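Local coordinates for BexL (Amycolatopsis orientalis, PDB 4XRW), which probably cyclises and aromatises a nascent polyketide chain as a di-domain aromatase/cyclase of the BE-7585A type II polyketide synthase pathway, at residues H243-Y248 with T261-F266; P33-Y38 with A91-S96; L171-T176 with V282-A287; H129-V134 with W143-V148. All blocks are in the same frame, centred on the assembly; numbering follows the deposited sequence.

Interaction 1 (H243-Y248 with T261-F266); sequences HHRIVY and TGRWDF
Tyr248 lies flat against Gly262 in an antiparallel beta hairpin of the second helix-grip domain, where strands 245-250 and 257-268 run side by side in the curved sheet. The packed side is the one that carries Ile246, Tyr248 and Trp264. Here the Tyr248 ring covers the glycine in a CH-pi contact, Gly262 CA standing 3.8 Å from the ring centroid. Tyr248 CE2 also approaches Trp264 NE1 at 3.5 Å, the two ring planes inclined by 33°. Two backbone bonds lock Ile246 to Trp264, and helix 185-193 packs against both side chains.

The other face, with Arg245, Arg263, Asp265 and buried Val247, is looser and more polar, and Phe56 and Asp58 of strand 54-59 in the first domain meet it. Arg245 CD lies over a face of the Arg263 guanidinium, whose plane is turned 83° from that of Arg245. Arg245 NH1 and Arg263 NH2, two donors, come within 3.2 Å without bonding; Arg263 is balanced by Asp265, its NE making a nearly straight salt-bridge bond, 3.1 Å long, to the syn lone pair of Asp265 OD1. A water links the strands, donating to His244 O and, at 2.9 Å, to Asp265 OD1, and it also meets His244 ND1.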
# COMPACT_ATOMS: atom_id res chain seq x y z
N HIS A 243 -9.59 17.55 -1.41
CA HIS A 243 -8.40 18.11 -0.82
C HIS A 243 -8.24 17.54 0.57
O HIS A 243 -7.88 18.27 1.49
CB HIS A 243 -8.49 19.64 -0.75
CG HIS A 243 -8.57 20.28 -2.09
ND1 HIS A 243 -9.76 20.73 -2.63
CD2 HIS A 243 -7.62 20.50 -3.03
CE1 HIS A 243 -9.53 21.22 -3.84
NE2 HIS A 243 -8.24 21.09 -4.11
N HIS A 244 -8.45 16.24 0.71
CA HIS A 244 -8.54 15.67 2.04
C HIS A 244 -7.62 14.48 2.37
O HIS A 244 -7.44 14.12 3.55
CB HIS A 244 -10.00 15.29 2.28
CG HIS A 244 -10.49 14.14 1.45
ND1 HIS A 244 -10.46 12.84 1.90
CD2 HIS A 244 -11.03 14.10 0.21
CE1 HIS A 244 -10.96 12.04 0.97
NE2 HIS A 244 -11.31 12.78 -0.07
N ARG A 245 -7.00 13.87 1.36
CA ARG A 245 -6.23 12.68 1.64
C ARG A 245 -5.21 12.40 0.57
O ARG A 245 -5.47 12.57 -0.60
CB ARG A 245 -7.17 11.48 1.76
CG ARG A 245 -6.50 10.20 2.19
CD ARG A 245 -7.58 9.11 2.38
NE ARG A 245 -8.35 8.87 1.16
CZ ARG A 245 -9.61 8.44 1.11
NH1 ARG A 245 -10.30 8.18 2.22
NH2 ARG A 245 -10.20 8.27 -0.07
N ILE A 246 -4.04 11.97 1.02
CA ILE A 246 -3.00 11.45 0.13
C ILE A 246 -2.48 10.17 0.76
O ILE A 246 -1.99 10.17 1.90
CB ILE A 246 -1.84 12.44 -0.08
CG1 ILE A 246 -2.33 13.72 -0.72
CG2 ILE A 246 -0.73 11.80 -0.93
CD1 ILE A 246 -1.34 14.80 -0.70
N VAL A 247 -2.64 9.06 0.04
CA VAL A 247 -2.22 7.76 0.51
C VAL A 247 -1.00 7.29 -0.28
O VAL A 247 -0.95 7.54 -1.50
CB VAL A 247 -3.34 6.69 0.34
CG1 VAL A 247 -2.85 5.34 0.87
CG2 VAL A 247 -4.62 7.11 1.05
N TYR A 248 -0.02 6.68 0.36
CA TYR A 248 1.17 6.28 -0.39
C TYR A 248 1.80 5.02 0.13
O TYR A 248 1.48 4.53 1.23
CB TYR A 248 2.21 7.42 -0.40
CG TYR A 248 2.76 7.80 0.96
CD1 TYR A 248 3.95 7.26 1.42
CD2 TYR A 248 2.08 8.71 1.78
CE1 TYR A 248 4.47 7.62 2.67
CE2 TYR A 248 2.59 9.07 3.02
CZ TYR A 248 3.78 8.51 3.46
OH TYR A 248 4.31 8.85 4.69
N THR A 261 4.04 2.17 4.45
CA THR A 261 2.93 2.86 3.85
C THR A 261 2.62 4.06 4.74
O THR A 261 3.04 4.13 5.91
CB THR A 261 1.68 1.97 3.74
OG1 THR A 261 1.28 1.57 5.05
CG2 THR A 261 1.95 0.73 2.92
N GLY A 262 1.91 5.02 4.18
CA GLY A 262 1.52 6.20 4.93
C GLY A 262 0.30 6.87 4.36
O GLY A 262 -0.19 6.53 3.27
N ARG A 263 -0.20 7.84 5.10
CA ARG A 263 -1.40 8.54 4.74
C ARG A 263 -1.33 9.97 5.32
O ARG A 263 -1.02 10.14 6.50
CB ARG A 263 -2.61 7.79 5.27
CG ARG A 263 -3.93 8.49 5.18
CD ARG A 263 -5.00 7.56 5.72
NE ARG A 263 -6.36 8.02 5.46
CZ ARG A 263 -7.35 7.25 5.00
NH1 ARG A 263 -7.14 5.96 4.72
NH2 ARG A 263 -8.55 7.79 4.81
N TRP A 264 -1.56 10.95 4.46
CA TRP A 264 -1.78 12.34 4.88
C TRP A 264 -3.28 12.58 4.89
O TRP A 264 -3.96 12.25 3.91
CB TRP A 264 -1.12 13.35 3.94
CG TRP A 264 0.37 13.20 3.74
CD1 TRP A 264 1.00 12.43 2.79
CD2 TRP A 264 1.40 13.86 4.46
NE1 TRP A 264 2.35 12.55 2.91
CE2 TRP A 264 2.62 13.43 3.93
CE3 TRP A 264 1.40 14.75 5.53
CZ2 TRP A 264 3.85 13.87 4.42
CZ3 TRP A 264 2.63 15.21 6.01
CH2 TRP A 264 3.82 14.76 5.47
N ASP A 265 -3.81 13.18 5.96
CA ASP A 265 -5.22 13.55 6.03
C ASP A 265 -5.34 15.02 6.39
O ASP A 265 -4.55 15.52 7.18
CB ASP A 265 -5.98 12.69 7.04
CG ASP A 265 -6.15 11.26 6.55
OD1 ASP A 265 -6.98 11.02 5.64
OD2 ASP A 265 -5.43 10.39 7.08
N PHE A 266 -6.28 15.69 5.76
CA PHE A 266 -6.51 17.12 5.97
C PHE A 266 -7.98 17.26 6.23
O PHE A 266 -8.80 17.13 5.34
CB PHE A 266 -6.07 17.95 4.77
CG PHE A 266 -4.72 17.55 4.26
CD1 PHE A 266 -3.58 18.03 4.85
CD2 PHE A 266 -4.59 16.64 3.21
CE1 PHE A 266 -2.33 17.64 4.40
CE2 PHE A 266 -3.33 16.25 2.75
CZ PHE A 266 -2.21 16.75 3.35
O HOH W 1 -9.45 12.18 4.60

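Interaction 2 (P33-Y38 with A91-S96); sequences PADEVY and AARRIS
A helix-to-sheet contact of the first helix-grip domain, this one sets the first turn of helix 34-42 against the turn that leads into strand 94-99. Pro33 is the N-cap, and Ala34, Asp35 and Tyr38 carry the helix side. Arg93, placed at a G1 beta bulge with positive phi, sends its extended chain past the helix start. Its NE gives a nearly straight bond of 2.7 Å to Asp35 OD1, met almost head-on down the carboxylate C-O bond and within the guanidinium plane; this is also a salt bridge, with the two flat groups only 23° apart. Ala34 CB also rests against Arg93 CD at 3.6 Å. Replacing Arg93 with an alanine would probably leave the Asp35 carboxylate without its counter-ion and uncover the methyl of Ala34. Farther along, Tyr38 CG is anti to the backbone N (chi1 174°), which carries the ring out to the bulge and the start of the strand: Tyr38 CD1 reaches Arg93 CA at 3.5 Å, and Tyr38 CE1 reaches Ile95 CG1 at 3.7 Å. Around this contact, Val115 and Pro117 of strand 106-117 touch Ala34, Leu88 of strand 80-89 touches Tyr38, and Val41 and Ala42, later in the same helix, pack on Ile95.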
# COMPACT_ATOMS: atom_id res chain seq x y z
N PRO A 33 -4.70 -18.02 11.88
CA PRO A 33 -5.98 -18.73 11.83
C PRO A 33 -6.83 -18.31 10.63
O PRO A 33 -6.65 -17.21 10.11
CB PRO A 33 -6.66 -18.35 13.15
CG PRO A 33 -5.96 -17.13 13.61
CD PRO A 33 -4.57 -17.17 13.07
N ALA A 34 -7.72 -19.18 10.19
CA ALA A 34 -8.56 -18.93 9.01
C ALA A 34 -9.35 -17.63 9.10
O ALA A 34 -9.52 -16.93 8.11
CB ALA A 34 -9.51 -20.08 8.80
N ASP A 35 -9.85 -17.30 10.29
CA ASP A 35 -10.70 -16.13 10.42
C ASP A 35 -9.92 -14.83 10.19
O ASP A 35 -10.45 -13.86 9.62
CB ASP A 35 -11.40 -16.12 11.79
CG ASP A 35 -12.53 -17.16 11.89
OD1 ASP A 35 -12.95 -17.73 10.85
OD2 ASP A 35 -13.01 -17.39 13.02
N GLU A 36 -8.66 -14.82 10.62
CA GLU A 36 -7.82 -13.66 10.46
C GLU A 36 -7.36 -13.47 9.02
O GLU A 36 -7.35 -12.34 8.52
CB GLU A 36 -6.62 -13.74 11.40
CG GLU A 36 -5.67 -12.53 11.35
CD GLU A 36 -6.34 -11.17 11.67
OE1 GLU A 36 -7.56 -11.13 11.97
OE2 GLU A 36 -5.64 -10.14 11.61
N VAL A 37 -7.01 -14.57 8.34
CA VAL A 37 -6.62 -14.46 6.94
C VAL A 37 -7.81 -13.96 6.14
O VAL A 37 -7.65 -13.07 5.30
CB VAL A 37 -6.13 -15.80 6.38
CG1 VAL A 37 -5.84 -15.70 4.89
CG2 VAL A 37 -4.87 -16.25 7.13
N TYR A 38 -8.98 -14.53 6.39
CA TYR A 38 -10.21 -14.09 5.74
C TYR A 38 -10.40 -12.60 5.95
O TYR A 38 -10.67 -11.86 4.99
CB TYR A 38 -11.45 -14.82 6.25
CG TYR A 38 -12.73 -14.24 5.67
CD1 TYR A 38 -13.21 -14.66 4.44
CD2 TYR A 38 -13.42 -13.24 6.33
CE1 TYR A 38 -14.35 -14.12 3.88
CE2 TYR A 38 -14.57 -12.70 5.79
CZ TYR A 38 -15.03 -13.15 4.57
OH TYR A 38 -16.18 -12.60 4.04
N ALA A 91 -19.24 -16.82 6.47
CA ALA A 91 -19.49 -18.11 7.11
C ALA A 91 -18.69 -19.19 6.41
O ALA A 91 -18.14 -20.09 7.07
CB ALA A 91 -20.97 -18.44 7.07
N ALA A 92 -18.62 -19.12 5.08
CA ALA A 92 -17.86 -20.07 4.29
C ALA A 92 -16.39 -19.64 4.10
O ALA A 92 -15.57 -20.39 3.54
CB ALA A 92 -18.51 -20.23 2.96
N ARG A 93 -16.06 -18.45 4.60
CA ARG A 93 -14.75 -17.84 4.39
C ARG A 93 -14.42 -17.87 2.89
O ARG A 93 -13.37 -18.36 2.49
CB ARG A 93 -13.66 -18.54 5.22
CG ARG A 93 -13.96 -18.58 6.74
CD ARG A 93 -12.80 -19.16 7.52
NE ARG A 93 -13.18 -19.57 8.87
CZ ARG A 93 -13.73 -20.74 9.18
NH1 ARG A 93 -13.99 -21.64 8.24
NH2 ARG A 93 -14.03 -21.01 10.44
N ARG A 94 -15.35 -17.37 2.08
CA ARG A 94 -15.15 -17.27 0.63
C ARG A 94 -15.36 -15.84 0.16
O ARG A 94 -16.24 -15.13 0.66
CB ARG A 94 -16.09 -18.18 -0.16
CG ARG A 94 -15.83 -19.68 -0.01
CD ARG A 94 -16.92 -20.56 -0.66
NE ARG A 94 -16.76 -20.82 -2.10
CZ ARG A 94 -17.39 -20.16 -3.08
NH1 ARG A 94 -18.22 -19.16 -2.81
NH2 ARG A 94 -17.18 -20.50 -4.35
N ILE A 95 -14.56 -15.44 -0.82
CA ILE A 95 -14.67 -14.13 -1.45
C ILE A 95 -14.59 -14.35 -2.96
O ILE A 95 -13.55 -14.78 -3.47
CB ILE A 95 -13.56 -13.16 -1.03
CG1 ILE A 95 -13.56 -12.97 0.49
CG2 ILE A 95 -13.76 -11.81 -1.75
CD1 ILE A 95 -12.37 -12.30 0.99
N SER A 96 -15.67 -14.07 -3.68
CA SER A 96 -15.68 -14.09 -5.14
C SER A 96 -15.35 -12.71 -5.66
O SER A 96 -15.84 -11.72 -5.12
CB SER A 96 -17.05 -14.51 -5.66
OG SER A 96 -17.50 -15.64 -4.94

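Interaction 3 (L171-T176 with V282-A287); sequences LTFSFT and VVLNTA
With chi1 at 60°, Phe173 CG sits between its backbone N and carbonyl carbon, a torsion that folds the ring back across the neighbouring strand and onto Val282. Val282 CB lies over one face of the phenyl ring, 4.1 Å from the centroid and displaced toward the rim. Leu284 approaches differently: its CG comes to the ring edge, in the ring plane, 3.9 Å from Phe173 CE2. One aromatic group is thus held on a face by one aliphatic residue and at an edge by another. Putting an alanine at Phe173 would probably open a gap beside Val282 CB and Leu284 CG, leaving both short of apolar cover.

The backbones form an antiparallel pair that joins strand 172-181, at the edge of the second domain's sheet, to strand 274-284. Phe173 and Val282 exchange two hydrogen bonds, and that from Val282 N to Phe173 O, 2.9 Å long, is almost linear. A third, from Leu284 N to Leu171 O at 2.8 Å, extends the pairing to Leu171, just ahead of the strand. Beyond it, at 3.3 Å, Leu171 CD2 and Thr286 CG2 are closer than usual for two carbons. On the sheet face opposite Phe173, Thr172 OG1 lies against Val283 CG2 at 3.5 Å while its polar partner is Leu165 O of helix 138-166. Arg303 of helix 299-326 touches both Phe173 and Leu284. The chemistry implies that backbone hydrogen bonds fix the strand register, while apolar packing around one ring secures the sheet face turned to that helix.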
# COMPACT_ATOMS: atom_id res chain seq x y z
N LEU A 171 6.79 -6.58 15.14
CA LEU A 171 7.40 -6.22 13.87
C LEU A 171 6.61 -5.15 13.12
O LEU A 171 7.15 -4.48 12.25
CB LEU A 171 7.54 -7.45 12.99
CG LEU A 171 8.28 -8.63 13.63
CD1 LEU A 171 8.38 -9.78 12.65
CD2 LEU A 171 9.66 -8.22 14.10
N THR A 172 5.35 -5.01 13.45
CA THR A 172 4.44 -4.12 12.72
C THR A 172 3.94 -3.06 13.66
O THR A 172 3.43 -3.39 14.71
CB THR A 172 3.26 -4.89 12.13
OG1 THR A 172 3.76 -5.87 11.23
CG2 THR A 172 2.28 -3.97 11.39
N PHE A 173 4.08 -1.80 13.28
CA PHE A 173 3.62 -0.72 14.14
C PHE A 173 3.18 0.45 13.29
O PHE A 173 3.58 0.57 12.13
CB PHE A 173 4.70 -0.31 15.14
CG PHE A 173 5.96 0.19 14.52
CD1 PHE A 173 6.16 1.54 14.35
CD2 PHE A 173 6.94 -0.69 14.08
CE1 PHE A 173 7.33 2.02 13.77
CE2 PHE A 173 8.10 -0.23 13.49
CZ PHE A 173 8.29 1.15 13.34
N SER A 174 2.34 1.29 13.87
CA SER A 174 1.78 2.41 13.17
C SER A 174 1.77 3.59 14.12
O SER A 174 1.62 3.42 15.33
CB SER A 174 0.40 2.07 12.68
OG SER A 174 -0.34 3.23 12.36
N PHE A 175 1.96 4.79 13.59
CA PHE A 175 1.93 5.99 14.43
C PHE A 175 1.54 7.19 13.58
O PHE A 175 1.70 7.16 12.36
CB PHE A 175 3.28 6.21 15.11
CG PHE A 175 4.40 6.49 14.15
CD1 PHE A 175 4.69 7.80 13.77
CD2 PHE A 175 5.16 5.47 13.63
CE1 PHE A 175 5.73 8.07 12.89
CE2 PHE A 175 6.20 5.73 12.74
CZ PHE A 175 6.47 7.03 12.37
N THR A 176 1.01 8.22 14.23
CA THR A 176 0.52 9.42 13.56
C THR A 176 1.05 10.70 14.22
O THR A 176 1.16 10.76 15.44
CB THR A 176 -1.01 9.45 13.56
OG1 THR A 176 -1.53 8.28 12.90
CG2 THR A 176 -1.54 10.69 12.86
N VAL A 282 4.62 0.64 9.45
CA VAL A 282 5.87 0.01 9.13
C VAL A 282 5.86 -1.46 9.53
O VAL A 282 5.32 -1.80 10.58
CB VAL A 282 7.06 0.69 9.85
CG1 VAL A 282 8.37 -0.01 9.51
CG2 VAL A 282 7.17 2.16 9.44
N VAL A 283 6.45 -2.30 8.69
CA VAL A 283 6.84 -3.66 9.07
C VAL A 283 8.35 -3.75 9.03
O VAL A 283 8.99 -3.43 8.02
CB VAL A 283 6.24 -4.73 8.14
CG1 VAL A 283 6.67 -6.14 8.58
CG2 VAL A 283 4.73 -4.63 8.10
N LEU A 284 8.96 -4.19 10.13
CA LEU A 284 10.41 -4.31 10.19
C LEU A 284 10.97 -5.55 9.51
O LEU A 284 10.31 -6.57 9.39
CB LEU A 284 10.88 -4.29 11.64
CG LEU A 284 10.67 -3.00 12.39
CD1 LEU A 284 11.02 -3.20 13.87
CD2 LEU A 284 11.52 -1.93 11.78
N ASN A 285 12.21 -5.42 9.03
CA ASN A 285 12.96 -6.50 8.44
C ASN A 285 13.98 -6.88 9.51
O ASN A 285 14.95 -6.16 9.73
CB ASN A 285 13.65 -6.05 7.15
CG ASN A 285 14.24 -7.19 6.37
OD1 ASN A 285 14.38 -8.30 6.87
ND2 ASN A 285 14.61 -6.92 5.12
N THR A 286 13.74 -7.98 10.21
CA THR A 286 14.60 -8.33 11.33
C THR A 286 15.95 -8.86 10.84
O THR A 286 16.92 -8.79 11.56
CB THR A 286 13.93 -9.38 12.24
OG1 THR A 286 13.60 -10.53 11.47
CG2 THR A 286 12.65 -8.81 12.84
N ALA A 287 16.00 -9.36 9.61
CA ALA A 287 17.22 -9.99 9.08
C ALA A 287 18.39 -9.02 8.99
O ALA A 287 19.55 -9.45 8.97
CB ALA A 287 16.96 -10.57 7.70

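Interaction 4 (H129-V134 with W143-V148); sequences HAYRAV and WIDRAV
Tyr131 presents one face of its ring to Val148 and its hydroxyl to Asp145, linking strand 123-133 to the long helix 138-166 that packs across the sheet in the first helix-grip domain. The chain turns back between the two elements, so strand and helix run in nearly opposite directions, at 150°. Val148 serves two rings at once. Its CG2 lies over the Tyr131 face, 4.2 Å from the centroid, while its CG1 sits over a face of the His129 ring; each branch therefore makes a CH-pi contact with a different aromatic group.

Ile144, one helical turn earlier, meets the same side of the tyrosine ring farther over, toward CD1. Ile144 CG2 approaches Tyr131 CD1 at 3.5 Å, while Ile144 CD1 reaches Ala133 CB at 3.9 Å. This apolar layer is buried, and Leu141 of the same helix adds to it by touching Tyr131 and Ala133.

At the polar end of the ring, Tyr131 OH donates to Asp145 OD1 over 2.8 Å, approaching from above the carboxylate plane, with ring and carboxylate planes 64° apart. The same oxygen forms a salt bridge with Arg22 of strand 22-30, a second partner that would probably help hold the carboxylate in its charged form. Water also ties the two segments together: one molecule donates both to Tyr131 OH and to Asp145 O, each at 2.9 Å.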
# COMPACT_ATOMS: atom_id res chain seq x y z
N HIS A 129 -9.10 -19.16 -10.12
CA HIS A 129 -9.42 -18.23 -11.21
C HIS A 129 -10.23 -18.91 -12.26
O HIS A 129 -10.12 -20.12 -12.49
CB HIS A 129 -8.14 -17.65 -11.83
CG HIS A 129 -7.43 -16.67 -10.96
ND1 HIS A 129 -6.47 -17.05 -10.03
CD2 HIS A 129 -7.54 -15.33 -10.85
CE1 HIS A 129 -6.03 -15.98 -9.40
NE2 HIS A 129 -6.67 -14.93 -9.87
N ALA A 130 -11.06 -18.11 -12.93
CA ALA A 130 -11.79 -18.57 -14.09
C ALA A 130 -11.64 -17.50 -15.14
O ALA A 130 -11.91 -16.34 -14.85
CB ALA A 130 -13.25 -18.80 -13.74
N TYR A 131 -11.20 -17.86 -16.34
CA TYR A 131 -10.98 -16.86 -17.36
C TYR A 131 -11.20 -17.38 -18.75
O TYR A 131 -11.18 -18.59 -19.01
CB TYR A 131 -9.55 -16.31 -17.26
CG TYR A 131 -8.53 -17.38 -17.07
CD1 TYR A 131 -7.86 -17.94 -18.14
CD2 TYR A 131 -8.27 -17.86 -15.80
CE1 TYR A 131 -6.92 -18.95 -17.94
CE2 TYR A 131 -7.36 -18.84 -15.59
CZ TYR A 131 -6.69 -19.40 -16.65
OH TYR A 131 -5.80 -20.38 -16.36
N ARG A 132 -11.38 -16.44 -19.67
CA ARG A 132 -11.35 -16.80 -21.07
C ARG A 132 -10.78 -15.67 -21.90
O ARG A 132 -10.69 -14.52 -21.47
CB ARG A 132 -12.72 -17.21 -21.57
CG ARG A 132 -13.87 -16.31 -21.23
CD ARG A 132 -15.17 -16.85 -21.87
NE ARG A 132 -15.04 -16.93 -23.32
CZ ARG A 132 -16.06 -16.96 -24.18
NH1 ARG A 132 -17.31 -16.89 -23.75
NH2 ARG A 132 -15.81 -17.04 -25.48
N ALA A 133 -10.38 -16.05 -23.09
CA ALA A 133 -9.74 -15.15 -24.02
C ALA A 133 -10.80 -14.61 -24.98
O ALA A 133 -11.83 -15.25 -25.20
CB ALA A 133 -8.61 -15.88 -24.78
N VAL A 134 -10.53 -13.45 -25.55
CA VAL A 134 -11.46 -12.84 -26.49
C VAL A 134 -11.52 -13.76 -27.73
O VAL A 134 -10.49 -14.11 -28.28
CB VAL A 134 -11.04 -11.42 -26.86
CG1 VAL A 134 -11.89 -10.88 -28.00
CG2 VAL A 134 -11.11 -10.49 -25.63
N TRP A 143 -1.27 -17.59 -23.22
CA TRP A 143 -0.62 -16.44 -22.63
C TRP A 143 -1.28 -16.07 -21.30
O TRP A 143 -0.59 -15.81 -20.29
CB TRP A 143 -0.70 -15.30 -23.62
CG TRP A 143 0.05 -14.14 -23.25
CD1 TRP A 143 1.31 -13.85 -23.64
CD2 TRP A 143 -0.39 -13.07 -22.43
NE1 TRP A 143 1.68 -12.64 -23.12
CE2 TRP A 143 0.66 -12.14 -22.37
CE3 TRP A 143 -1.59 -12.78 -21.76
CZ2 TRP A 143 0.56 -10.95 -21.65
CZ3 TRP A 143 -1.68 -11.61 -21.03
CH2 TRP A 143 -0.60 -10.71 -20.99
N ILE A 144 -2.61 -16.03 -21.28
CA ILE A 144 -3.31 -15.73 -20.05
C ILE A 144 -3.00 -16.78 -19.00
O ILE A 144 -2.79 -16.48 -17.85
CB ILE A 144 -4.85 -15.68 -20.24
CG1 ILE A 144 -5.20 -14.58 -21.21
CG2 ILE A 144 -5.55 -15.45 -18.91
CD1 ILE A 144 -6.63 -14.68 -21.69
N ASP A 145 -3.01 -18.03 -19.42
CA ASP A 145 -2.77 -19.13 -18.50
C ASP A 145 -1.44 -18.99 -17.77
O ASP A 145 -1.37 -19.17 -16.57
CB ASP A 145 -2.82 -20.45 -19.26
CG ASP A 145 -3.17 -21.57 -18.39
OD1 ASP A 145 -4.39 -21.87 -18.28
OD2 ASP A 145 -2.22 -22.11 -17.78
N ARG A 146 -0.40 -18.63 -18.51
CA ARG A 146 0.91 -18.48 -17.92
C ARG A 146 0.96 -17.28 -17.00
O ARG A 146 1.62 -17.31 -15.97
CB ARG A 146 1.98 -18.36 -19.02
CG ARG A 146 2.27 -19.71 -19.70
CD ARG A 146 3.54 -19.69 -20.53
NE ARG A 146 3.38 -18.75 -21.62
CZ ARG A 146 2.92 -19.06 -22.83
NH1 ARG A 146 2.61 -20.31 -23.16
NH2 ARG A 146 2.79 -18.10 -23.72
N ALA A 147 0.26 -16.23 -17.40
CA ALA A 147 0.19 -15.01 -16.62
C ALA A 147 -0.47 -15.26 -15.28
O ALA A 147 0.03 -14.81 -14.25
CB ALA A 147 -0.57 -13.94 -17.39
N VAL A 148 -1.62 -15.94 -15.30
CA VAL A 148 -2.35 -16.26 -14.09
C VAL A 148 -1.50 -17.14 -13.18
O VAL A 148 -1.43 -16.92 -11.96
CB VAL A 148 -3.70 -16.93 -14.42
CG1 VAL A 148 -4.38 -17.50 -13.15
CG2 VAL A 148 -4.61 -15.97 -15.13
O HOH W 2 -3.23 -20.59 -14.94

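The four contacts fall into two pairs, one in each domain of the tandem. Interactions 1 and 3 pair strands of the second domain's sheet; they share no strand, but 257-268 of interaction 1 lies beside 274-284 of interaction 3. Both rely on backbone hydrogen bonds, with aromatic packing on one face. Interactions 2 and 4 instead set helices against the first domain's sheet, and side chains do the joining. Interaction 1, its centre about 12 Å from the chain's centre, has six of twelve touching residues buried; interaction 2 has two of six, its salt bridge formed by exposed Asp35. Interaction 4, across the chain's centre from interaction 1, joins a buried apolar layer to a polar rim.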